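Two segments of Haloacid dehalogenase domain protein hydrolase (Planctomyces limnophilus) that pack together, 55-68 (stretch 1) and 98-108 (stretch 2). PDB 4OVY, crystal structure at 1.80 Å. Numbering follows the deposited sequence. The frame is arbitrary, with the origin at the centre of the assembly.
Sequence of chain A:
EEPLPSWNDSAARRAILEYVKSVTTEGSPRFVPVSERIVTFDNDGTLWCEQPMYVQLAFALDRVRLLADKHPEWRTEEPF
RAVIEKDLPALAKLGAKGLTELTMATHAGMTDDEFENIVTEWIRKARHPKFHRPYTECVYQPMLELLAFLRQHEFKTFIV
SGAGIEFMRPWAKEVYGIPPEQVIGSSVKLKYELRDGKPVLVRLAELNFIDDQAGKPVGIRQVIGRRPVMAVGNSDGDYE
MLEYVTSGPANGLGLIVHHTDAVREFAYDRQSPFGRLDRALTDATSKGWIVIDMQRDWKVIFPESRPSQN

Stretch 1 55-68: VQLAFALDRVRLLA
Stretch 2 98-108: GLTELTMATHA

Two helices of one chain, one starting the first stretch at Val55 and the other entering stretch 2 from earlier in the chain, run in the same general direction, their axes 32° apart and 10.2 Å at closest approach. The register is set by three CA pairs: Leu57 CA to Leu99 CA at 6.6 Å, Ala60 CA to Thr103 CA at 6.3 Å and Val64 CA to Thr106 CA at 7.3 Å. Phi and psi stay near -60°/-40° through most of both helices; Thr106 (-105/-5) and His107 (-135/21) depart from these values, and Ala108 is extended (-74/147). Together the stretches bury 547 Å².

The apolar seam is built from leucines packed against small or branched residues. Leu99 and Leu102, both chi1 t and chi2 p, point toward stretch 1. Leu99 CD1 lies 3.8 Å from Leu57 N and 3.9 Å from Gln56 C, so this methyl rests on backbone as well as on side chain. Ala60 has only a methyl to offer, and Leu102 CD2 settles 3.7 Å from Ala60 CB; the other methyl, Leu102 CD1, is 4.0 Å from Val64 CG2. Leu57 (t, p) flanks the seam from a sideways CB, its CB 4.2 Å from Leu99 CD1. Further along, Leu67 (m, t) brings CD1 to 4.0 Å from Thr106 CB and 3.8 Å from Thr106 O.

Polar groups beside this seam are paired in detail. Gln56, extended with chi1 and chi2 t and chi3 at -20°, donates from NE2 to Thr103 OG1 (3.1 Å, 146°). Thr103, chi1 m, in turn donates from OG1 to Leu99 O at 2.9 Å, so its hydroxyl accepts from the opposite stretch and gives its proton back to its own helix. Gln56 NE2 also donates to water 1 at 2.8 Å, and that water donates to Thr100 OG1 at 2.8 Å, which bridges the stretches although Thr100 has its CB directed away. Gln56 OE1 is satisfied elsewhere in the structure.

At the other polar site, Arg63 curls through chi1, chi2 and chi3 all m, with chi4 at 162°, and donates from NE to His107 NE2 (3.1 Å, 146°). The two groups meet at their edges: His107 NE2 lies near the plane of the Arg63 guanidinium, and Arg63 NE near the plane of the His107 ring. His107 (chi1 m, chi2 83°) can accept at NE2 because its proton sits on ND1, which donates to Thr103 O at 3.1 Å and 153°. Both ring nitrogens are thus used, one across the contact and one within stretch 2. Arg63 NH2 donates to water 2 at 2.7 Å, and water 2 donates to Thr106 O at 2.7 Å, adding a second bridge. Phe59 (chi1 t, chi2 81°) lines the same site: its ring is within 19° of parallel to the His107 ring, but the centroids are 5.8 Å apart and the rings barely overlap, with Phe59 CZ 4.1 Å from His107 NE2. Thr106 adopts chi1 p, and its CG2 approaches Val64 CG2 at 4.3 Å.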

# COMPACT_ATOMS: atom_id res chain seq x y z
N VAL A 55 16.60 15.47 -4.82
CA VAL A 55 15.99 16.60 -4.14
C VAL A 55 15.88 16.36 -2.63
O VAL A 55 16.07 17.28 -1.84
CB VAL A 55 14.60 16.96 -4.72
CG1 VAL A 55 13.94 18.06 -3.90
CG2 VAL A 55 14.74 17.40 -6.17
N GLN A 56 15.59 15.12 -2.22
CA GLN A 56 15.53 14.81 -0.80
C GLN A 56 16.90 14.97 -0.13
O GLN A 56 16.95 15.28 1.06
CB GLN A 56 14.96 13.42 -0.53
CG GLN A 56 14.71 13.15 0.95
CD GLN A 56 14.11 11.80 1.22
OE1 GLN A 56 13.53 11.18 0.33
NE2 GLN A 56 14.24 11.33 2.45
N LEU A 57 17.99 14.76 -0.86
CA LEU A 57 19.32 15.00 -0.30
C LEU A 57 19.53 16.50 -0.05
O LEU A 57 20.08 16.89 0.99
CB LEU A 57 20.42 14.40 -1.18
CG LEU A 57 21.85 14.44 -0.62
CD1 LEU A 57 21.93 13.83 0.78
CD2 LEU A 57 22.81 13.75 -1.57
N ALA A 58 19.08 17.34 -0.99
CA ALA A 58 19.09 18.79 -0.79
C ALA A 58 18.31 19.18 0.48
O ALA A 58 18.78 19.99 1.28
CB ALA A 58 18.52 19.52 -2.01
N PHE A 59 17.14 18.58 0.65
CA PHE A 59 16.32 18.79 1.86
C PHE A 59 17.09 18.38 3.11
O PHE A 59 17.18 19.15 4.07
CB PHE A 59 15.00 18.00 1.71
CG PHE A 59 14.23 17.82 2.99
CD1 PHE A 59 13.42 18.84 3.48
CD2 PHE A 59 14.25 16.61 3.66
CE1 PHE A 59 12.67 18.67 4.64
CE2 PHE A 59 13.52 16.43 4.83
CZ PHE A 59 12.73 17.46 5.32
N ALA A 60 17.65 17.17 3.09
CA ALA A 60 18.41 16.65 4.24
C ALA A 60 19.59 17.57 4.59
O ALA A 60 19.86 17.80 5.77
CB ALA A 60 18.90 15.24 3.96
N LEU A 61 20.27 18.09 3.57
CA LEU A 61 21.35 19.05 3.76
C LEU A 61 20.89 20.30 4.52
O LEU A 61 21.55 20.74 5.48
CB LEU A 61 21.97 19.45 2.41
CG LEU A 61 23.20 18.65 1.96
CD1 LEU A 61 23.00 17.14 2.04
CD2 LEU A 61 23.62 19.06 0.55
N ASP A 62 19.77 20.87 4.11
CA ASP A 62 19.24 22.07 4.78
C ASP A 62 18.82 21.75 6.21
O ASP A 62 19.08 22.55 7.13
CB ASP A 62 18.06 22.67 4.00
CG ASP A 62 18.51 23.42 2.75
OD1 ASP A 62 19.73 23.65 2.59
OD2 ASP A 62 17.63 23.77 1.93
N ARG A 63 18.21 20.59 6.40
CA ARG A 63 17.79 20.17 7.74
C ARG A 63 18.98 19.98 8.68
O ARG A 63 18.96 20.45 9.81
CB ARG A 63 16.94 18.91 7.67
CG ARG A 63 15.61 19.09 6.95
CD ARG A 63 14.69 20.08 7.64
NE ARG A 63 14.36 19.66 9.00
CZ ARG A 63 13.88 20.46 9.94
NH1 ARG A 63 13.67 21.75 9.71
NH2 ARG A 63 13.61 19.96 11.14
N VAL A 64 20.03 19.31 8.20
CA VAL A 64 21.25 19.11 9.00
C VAL A 64 21.87 20.46 9.36
O VAL A 64 22.23 20.70 10.52
CB VAL A 64 22.27 18.21 8.26
CG1 VAL A 64 23.66 18.28 8.90
CG2 VAL A 64 21.78 16.77 8.24
N ARG A 65 21.97 21.35 8.38
CA ARG A 65 22.50 22.70 8.63
C ARG A 65 21.71 23.44 9.70
O ARG A 65 22.29 24.10 10.56
CB ARG A 65 22.56 23.51 7.34
CG ARG A 65 23.66 23.02 6.42
CD ARG A 65 23.90 23.98 5.26
NE ARG A 65 24.66 23.32 4.21
CZ ARG A 65 24.16 22.84 3.07
NH1 ARG A 65 22.86 22.94 2.79
NH2 ARG A 65 24.97 22.25 2.20
N LEU A 66 20.38 23.34 9.64
CA LEU A 66 19.51 24.01 10.61
C LEU A 66 19.70 23.42 12.01
O LEU A 66 19.68 24.15 13.01
CB LEU A 66 18.05 23.88 10.18
CG LEU A 66 17.00 24.64 10.99
CD1 LEU A 66 17.23 26.15 10.88
CD2 LEU A 66 15.60 24.28 10.52
N LEU A 67 19.91 22.11 12.09
CA LEU A 67 20.03 21.41 13.37
C LEU A 67 21.44 21.41 13.96
O LEU A 67 21.61 21.09 15.14
CB LEU A 67 19.56 19.96 13.21
CG LEU A 67 18.08 19.80 12.86
CD1 LEU A 67 17.81 18.38 12.38
CD2 LEU A 67 17.20 20.15 14.05
N ALA A 68 22.44 21.78 13.16
CA ALA A 68 23.84 21.55 13.51
C ALA A 68 24.31 22.29 14.75
O ALA A 68 25.28 21.88 15.38
CB ALA A 68 24.75 21.89 12.34
N GLY A 98 21.22 5.15 2.77
CA GLY A 98 21.87 6.25 3.49
C GLY A 98 21.01 7.50 3.59
O GLY A 98 20.97 8.17 4.62
N LEU A 99 20.32 7.82 2.50
CA LEU A 99 19.41 8.96 2.48
C LEU A 99 18.26 8.82 3.48
O LEU A 99 17.94 9.76 4.21
CB LEU A 99 18.87 9.15 1.06
CG LEU A 99 17.80 10.21 0.84
CD1 LEU A 99 18.33 11.58 1.20
CD2 LEU A 99 17.32 10.16 -0.61
N THR A 100 17.64 7.64 3.53
CA THR A 100 16.56 7.42 4.49
C THR A 100 17.12 7.34 5.92
O THR A 100 16.50 7.86 6.84
CB THR A 100 15.67 6.23 4.09
OG1 THR A 100 14.84 6.62 2.99
CG2 THR A 100 14.74 5.80 5.23
N GLU A 101 18.29 6.74 6.11
CA GLU A 101 18.93 6.74 7.44
C GLU A 101 19.24 8.15 7.94
O GLU A 101 19.07 8.45 9.12
CB GLU A 101 20.20 5.89 7.45
CG GLU A 101 19.91 4.40 7.37
CD GLU A 101 21.16 3.54 7.25
OE1 GLU A 101 22.16 3.99 6.65
OE2 GLU A 101 21.13 2.41 7.76
N LEU A 102 19.70 9.02 7.04
CA LEU A 102 20.01 10.40 7.40
C LEU A 102 18.73 11.14 7.80
O LEU A 102 18.71 11.87 8.80
CB LEU A 102 20.71 11.11 6.24
CG LEU A 102 21.05 12.59 6.39
CD1 LEU A 102 21.93 12.81 7.61
CD2 LEU A 102 21.74 13.11 5.14
N THR A 103 17.66 10.93 7.03
CA THR A 103 16.38 11.54 7.33
C THR A 103 15.79 10.97 8.63
O THR A 103 15.25 11.71 9.45
CB THR A 103 15.40 11.34 6.15
OG1 THR A 103 16.00 11.81 4.94
CG2 THR A 103 14.11 12.09 6.40
N MSE A 104 15.94 9.66 8.81
CA MSE A 104 15.49 8.95 10.01
C MSE A 104 16.14 9.53 11.25
O MSE A 104 15.46 9.80 12.23
CB MSE A 104 15.86 7.47 9.88
CG MSE A 104 15.60 6.61 11.11
SE MSE A 104 16.61 4.93 10.96
CE MSE A 104 18.43 5.61 11.34
N ALA A 105 17.46 9.71 11.20
CA ALA A 105 18.21 10.16 12.38
C ALA A 105 17.90 11.60 12.78
O ALA A 105 18.14 11.98 13.92
CB ALA A 105 19.71 9.99 12.15
N THR A 106 17.38 12.39 11.85
CA THR A 106 17.18 13.82 12.06
C THR A 106 15.72 14.21 12.30
O THR A 106 15.44 15.37 12.59
CB THR A 106 17.73 14.65 10.89
OG1 THR A 106 17.24 14.15 9.64
CG2 THR A 106 19.26 14.59 10.88
N HIS A 107 14.80 13.25 12.17
CA HIS A 107 13.37 13.53 12.37
C HIS A 107 12.63 12.50 13.22
O HIS A 107 11.40 12.40 13.15
CB HIS A 107 12.70 13.65 11.01
CG HIS A 107 13.23 14.78 10.20
ND1 HIS A 107 14.38 14.67 9.45
CD2 HIS A 107 12.81 16.05 10.05
CE1 HIS A 107 14.63 15.82 8.85
NE2 HIS A 107 13.69 16.68 9.20
N ALA A 108 13.35 11.75 14.04
CA ALA A 108 12.73 10.76 14.93
C ALA A 108 12.05 11.47 16.09
O ALA A 108 12.52 12.51 16.53
CB ALA A 108 13.77 9.78 15.45
O HOH W 1 13.46 8.97 3.79
O HOH W 2 14.26 17.84 12.65